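Local coordinates for glycoside hydrolase family protein (Novosphingobium sp. PP1Y, PDB 6Q2F) that probably hydrolyses terminal alpha-L-rhamnose residues from glycosidic substrates, as a glycoside hydrolase of the alpha-L-rhamnosidase family, at residues Glu43-Lys47 / Asp48-Ser52; Leu1077-Gly1080 / Lys1081-Lys1085. All coordinates share one frame; numbering follows the deposited sequence.

Contact 1 of 2, residues Glu43-Lys47 / Asp48-Ser52; sequences EQAFK and DPPSS
Asp48 leads its side chain away from helix 42-47 just where the helix stops, yet the first atoms stay beside the carbonyl of Lys47. Asp48 CB lies 3.4 Å from Lys47 C, the closeness of covalent neighbours, and CG keeps near the same group. At the tip, Asp48 OD1 merely lies near Lys47 O. Asp48 OD2 lies 3.9 Å from Lys47 CG. Through a water, which donates to Asp48 OD2 at 2.9 Å, the carboxylate reaches back to the helix. Because CG stands beside the backbone N and anti to the carbonyl carbon (chi1 -62°), OD2 is held where that water can also donate to Gln44 O. The same carbonyl has a second donor in Asp48 N, which lies 3.0 Å from Gln44 O with a nearly straight N-H...O angle of 164°. The charged tips of the two side chains are near but not paired, with Lys47 NZ 5.1 Å from Asp48 OD2.

One residue on, Pro49 turns its CA-H to Ala45 O, Pro49 CA being 3.0 Å from that oxygen. Phe46 O and Lys47 O are taken by Arg720 of helix 712-726, against which Pro49 also packs. The arrangement is a helix C-terminus followed by a proline, which has no N-H to continue the i+4 series to Ala45 O: the backbone departs from helical angles at Asp48 and exits through an extended Pro-Pro pair toward strand 56-62.

Contact 2 of 2, residues Leu1077-Gly1080 / Lys1081-Lys1085; sequences LDIG and KAVRK
Ile1079 O is gripped by two backbone N-H groups of the chain that turns after it. Ala1082 N is the nearer, 2.8 Å from Ile1079 O, but it sits above the carbonyl plane, 47° out of it. Val1083 N, at 3.3 Å from the same Ile1079 O, approaches almost in line with the C=O bond (C=O...N angle 172°). Both hydrogen bonds are bent at the hydrogen, the one from Val1083 a little more. The oxygen thus closes an i+3 and an i+4 bond together.

Just before the turn, Asp1078 OD1 accepts from Gly1080 N at 3.0 Å, an Asx turn that fixes the carboxylate against the backbone as the strand ends. A water lies within bonding distance of Gly1080 O and Val1083 O and probably bridges them.

The side chains close the same loop. Ile1079 has CG1 between its backbone N and carbonyl carbon (chi1 67°), which carries CD1 to 3.6 Å from Val1083 CG1, and the two side chains cross at about a right angle. The other methyl, Val1083 CG2, rests 3.6 Å from Gly1080 O. Both residues also touch Leu1047 of the paired strand 1047-1055 and Val1062 of strand 1057-1062 in the other sheet, which places them between the two sheets. The whole is a type I beta turn over Gly1080 and Lys1081, extended by an alpha-turn and preceded by an Asx turn, linking strands 1076-1078 and 1086-1095 in a beta domain resembling the galactose-binding modules of family 2 glycosyl hydrolases.

How the contacts relate
The two contacts come in series, contact 1 close to the first modelled residue and contact 2 in the C-terminal beta domain. They lie on the same side of the chain's centre, about 25 Å apart between centres and about 9 Å between nearest atoms, without touching. They share no helix, strand or sheet. Residues 43-52 lead from helix 42-47 to strand 56-62 of the closed parallel beta barrel of eight strands, consistent with a (beta/alpha)8 catalytic barrel; its strands 497-502 and 579-582 run up to sodium-site residues Asp503 and Glu583. Residues 1077-1085 connect two antiparallel sheets. The region after the N-terminus and a turn of the C-terminal domain thus lie on the same side.

Contact 1 of 2, residues Glu43-Lys47 / Asp48-Ser52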
loop_
_atom_site.group_PDB
_atom_site.type_symbol
_atom_site.label_atom_id
_atom_site.label_comp_id
_atom_site.label_asym_id
_atom_site.label_seq_id
_atom_site.Cartn_x
_atom_site.Cartn_y
_atom_site.Cartn_z
ATOM N N GLU A 43 19.325 25.332 -9.652
ATOM C CA GLU A 43 19.838 24.937 -10.963
ATOM C C GLU A 43 21.046 24.025 -10.829
ATOM O O GLU A 43 21.169 23.040 -11.562
ATOM C CB GLU A 43 20.202 26.166 -11.794
ATOM C CG GLU A 43 19.009 27.019 -12.256
ATOM C CD GLU A 43 18.460 27.928 -11.165
ATOM O OE1 GLU A 43 19.091 28.041 -10.094
ATOM O OE2 GLU A 43 17.389 28.531 -11.384
ATOM N N GLN A 44 21.954 24.345 -9.907
ATOM C CA GLN A 44 23.129 23.503 -9.698
ATOM C C GLN A 44 22.738 22.160 -9.099
ATOM O O GLN A 44 23.222 21.113 -9.535
ATOM C CB GLN A 44 24.138 24.214 -8.794
ATOM C CG GLN A 44 24.755 25.464 -9.431
ATOM C CD GLN A 44 25.504 26.336 -8.429
ATOM O OE1 GLN A 44 25.062 26.533 -7.291
ATOM N NE2 GLN A 44 26.651 26.865 -8.855
ATOM N N ALA A 45 21.861 22.171 -8.088
ATOM C CA ALA A 45 21.398 20.912 -7.520
ATOM C C ALA A 45 20.706 20.069 -8.581
ATOM O O ALA A 45 20.865 18.845 -8.614
ATOM C CB ALA A 45 20.464 21.177 -6.336
ATOM N N PHE A 46 19.930 20.713 -9.466
ATOM C CA PHE A 46 19.261 19.965 -10.528
ATOM C C PHE A 46 20.265 19.339 -11.481
ATOM O O PHE A 46 20.049 18.224 -11.962
ATOM C CB PHE A 46 18.303 20.884 -11.275
ATOM C CG PHE A 46 17.341 20.176 -12.187
ATOM C CD1 PHE A 46 16.385 19.318 -11.678
ATOM C CD2 PHE A 46 17.370 20.410 -13.549
ATOM C CE1 PHE A 46 15.472 18.681 -12.518
ATOM C CE2 PHE A 46 16.463 19.784 -14.402
ATOM C CZ PHE A 46 15.507 18.916 -13.876
ATOM N N LYS A 47 21.373 20.019 -11.753
ATOM C CA LYS A 47 22.387 19.406 -12.600
ATOM C C LYS A 47 23.007 18.177 -11.925
ATOM O O LYS A 47 23.144 17.121 -12.559
ATOM C CB LYS A 47 23.455 20.431 -12.973
ATOM C CG LYS A 47 24.268 20.015 -14.189
ATOM C CD LYS A 47 23.354 19.489 -15.306
ATOM C CE LYS A 47 24.143 19.111 -16.556
ATOM N NZ LYS A 47 25.180 18.073 -16.258
ATOM N N ASP A 48 23.363 18.290 -10.633
ATOM C CA ASP A 48 24.013 17.215 -9.863
ATOM C C ASP A 48 23.317 17.035 -8.520
ATOM O O ASP A 48 23.717 17.624 -7.509
ATOM C CB ASP A 48 25.499 17.495 -9.646
ATOM C CG ASP A 48 26.269 17.567 -10.952
ATOM O OD1 ASP A 48 26.552 16.496 -11.546
ATOM O OD2 ASP A 48 26.582 18.701 -11.385
ATOM N N PRO A 49 22.276 16.206 -8.477
ATOM C CA PRO A 49 21.425 16.160 -7.288
ATOM C C PRO A 49 22.191 15.734 -6.066
ATOM O O PRO A 49 23.156 14.947 -6.148
ATOM C CB PRO A 49 20.357 15.125 -7.675
ATOM C CG PRO A 49 20.257 15.260 -9.162
ATOM C CD PRO A 49 21.640 15.606 -9.660
ATOM N N PRO A 50 21.826 16.242 -4.890
ATOM C CA PRO A 50 22.452 15.780 -3.650
ATOM C C PRO A 50 21.930 14.405 -3.251
ATOM O O PRO A 50 20.953 13.897 -3.800
ATOM C CB PRO A 50 22.056 16.850 -2.629
ATOM C CG PRO A 50 20.703 17.328 -3.126
ATOM C CD PRO A 50 20.714 17.168 -4.645
ATOM N N SER A 51 22.611 13.810 -2.261
ATOM C CA SER A 51 22.247 12.478 -1.763
ATOM C C SER A 51 20.775 12.388 -1.386
ATOM O O SER A 51 20.110 11.387 -1.671
ATOM C CB SER A 51 23.104 12.117 -0.548
ATOM O OG SER A 51 24.431 12.571 -0.736
ATOM N N SER A 52 20.250 13.424 -0.745
ATOM C CA SER A 52 18.856 13.410 -0.320
ATOM C C SER A 52 17.893 13.219 -1.483
ATOM O O SER A 52 16.750 12.800 -1.272
ATOM C CB SER A 52 18.532 14.724 0.402
ATOM O OG SER A 52 18.724 15.826 -0.469
HETATM O O HOH W 1 26.103 21.299 -10.220
#

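Contact 2 of 2, residues Leu1077-Gly1080 / Lys1081-Lys1085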
loop_
_atom_site.group_PDB
_atom_site.type_symbol
_atom_site.label_atom_id
_atom_site.label_comp_id
_atom_site.label_asym_id
_atom_site.label_seq_id
_atom_site.Cartn_x
_atom_site.Cartn_y
_atom_site.Cartn_z
ATOM N N LEU A 1077 19.894 13.534 -29.012
ATOM C CA LEU A 1077 20.879 14.208 -28.182
ATOM C C LEU A 1077 21.429 15.430 -28.905
ATOM O O LEU A 1077 21.603 15.425 -30.125
ATOM C CB LEU A 1077 22.038 13.268 -27.826
ATOM C CG LEU A 1077 21.659 12.060 -26.977
ATOM C CD1 LEU A 1077 22.857 11.186 -26.763
ATOM C CD2 LEU A 1077 21.110 12.548 -25.633
ATOM N N ASP A 1078 21.744 16.459 -28.123
ATOM C CA ASP A 1078 22.300 17.707 -28.633
ATOM C C ASP A 1078 23.810 17.563 -28.775
ATOM O O ASP A 1078 24.529 17.508 -27.777
ATOM C CB ASP A 1078 21.941 18.853 -27.690
ATOM C CG ASP A 1078 22.368 20.221 -28.229
ATOM O OD1 ASP A 1078 23.307 20.288 -29.054
ATOM O OD2 ASP A 1078 21.760 21.227 -27.812
ATOM N N ILE A 1079 24.309 17.523 -30.007
ATOM C CA ILE A 1079 25.738 17.352 -30.242
ATOM C C ILE A 1079 26.412 18.623 -30.741
ATOM O O ILE A 1079 27.636 18.624 -30.933
ATOM C CB ILE A 1079 26.009 16.179 -31.206
ATOM C CG1 ILE A 1079 25.496 16.488 -32.610
ATOM C CG2 ILE A 1079 25.338 14.927 -30.684
ATOM C CD1 ILE A 1079 26.023 15.488 -33.660
ATOM N N GLY A 1080 25.665 19.718 -30.900
ATOM C CA GLY A 1080 26.215 20.929 -31.501
ATOM C C GLY A 1080 27.530 21.401 -30.901
ATOM O O GLY A 1080 28.363 21.974 -31.606
ATOM N N LYS A 1081 27.744 21.159 -29.606
ATOM C CA LYS A 1081 28.939 21.621 -28.911
ATOM C C LYS A 1081 30.114 20.673 -29.058
ATOM O O LYS A 1081 31.266 21.104 -28.921
ATOM C CB LYS A 1081 28.639 21.819 -27.414
ATOM C CG LYS A 1081 27.790 23.074 -27.145
ATOM C CD LYS A 1081 27.390 23.194 -25.679
ATOM C CE LYS A 1081 26.500 24.415 -25.451
ATOM N NZ LYS A 1081 26.153 24.600 -24.012
ATOM N N ALA A 1082 29.856 19.401 -29.334
ATOM C CA ALA A 1082 30.926 18.424 -29.406
ATOM C C ALA A 1082 31.475 18.219 -30.813
ATOM O O ALA A 1082 32.552 17.635 -30.952
ATOM C CB ALA A 1082 30.445 17.084 -28.850
ATOM N N VAL A 1083 30.769 18.665 -31.855
ATOM C CA VAL A 1083 31.233 18.415 -33.221
ATOM C C VAL A 1083 32.314 19.420 -33.603
ATOM O O VAL A 1083 32.464 20.494 -33.007
ATOM C CB VAL A 1083 30.084 18.452 -34.248
ATOM C CG1 VAL A 1083 29.085 17.337 -34.015
ATOM C CG2 VAL A 1083 29.403 19.828 -34.238
ATOM N N ARG A 1084 33.047 19.072 -34.649
ATOM C CA ARG A 1084 34.061 19.928 -35.236
ATOM C C ARG A 1084 33.802 20.024 -36.731
ATOM O O ARG A 1084 33.125 19.173 -37.318
ATOM C CB ARG A 1084 35.463 19.366 -34.989
ATOM C CG ARG A 1084 35.646 18.038 -35.642
ATOM C CD ARG A 1084 36.833 17.250 -35.073
ATOM N NE ARG A 1084 38.032 18.075 -34.979
ATOM C CZ ARG A 1084 39.245 17.612 -34.691
ATOM N NH1 ARG A 1084 39.442 16.317 -34.472
ATOM N NH2 ARG A 1084 40.266 18.449 -34.618
ATOM N N LYS A 1085 34.406 21.011 -37.352
ATOM C CA LYS A 1085 34.305 21.183 -38.773
ATOM C C LYS A 1085 34.993 20.011 -39.467
ATOM O O LYS A 1085 36.078 19.670 -39.140
ATOM C CB LYS A 1085 35.029 22.467 -39.123
ATOM C CG LYS A 1085 34.376 23.275 -40.203
ATOM C CD LYS A 1085 33.077 23.865 -39.737
ATOM C CE LYS A 1085 32.429 24.625 -40.860
ATOM N NZ LYS A 1085 33.337 25.659 -41.405
HETATM O O HOH W 2 31.284 23.070 -31.765
#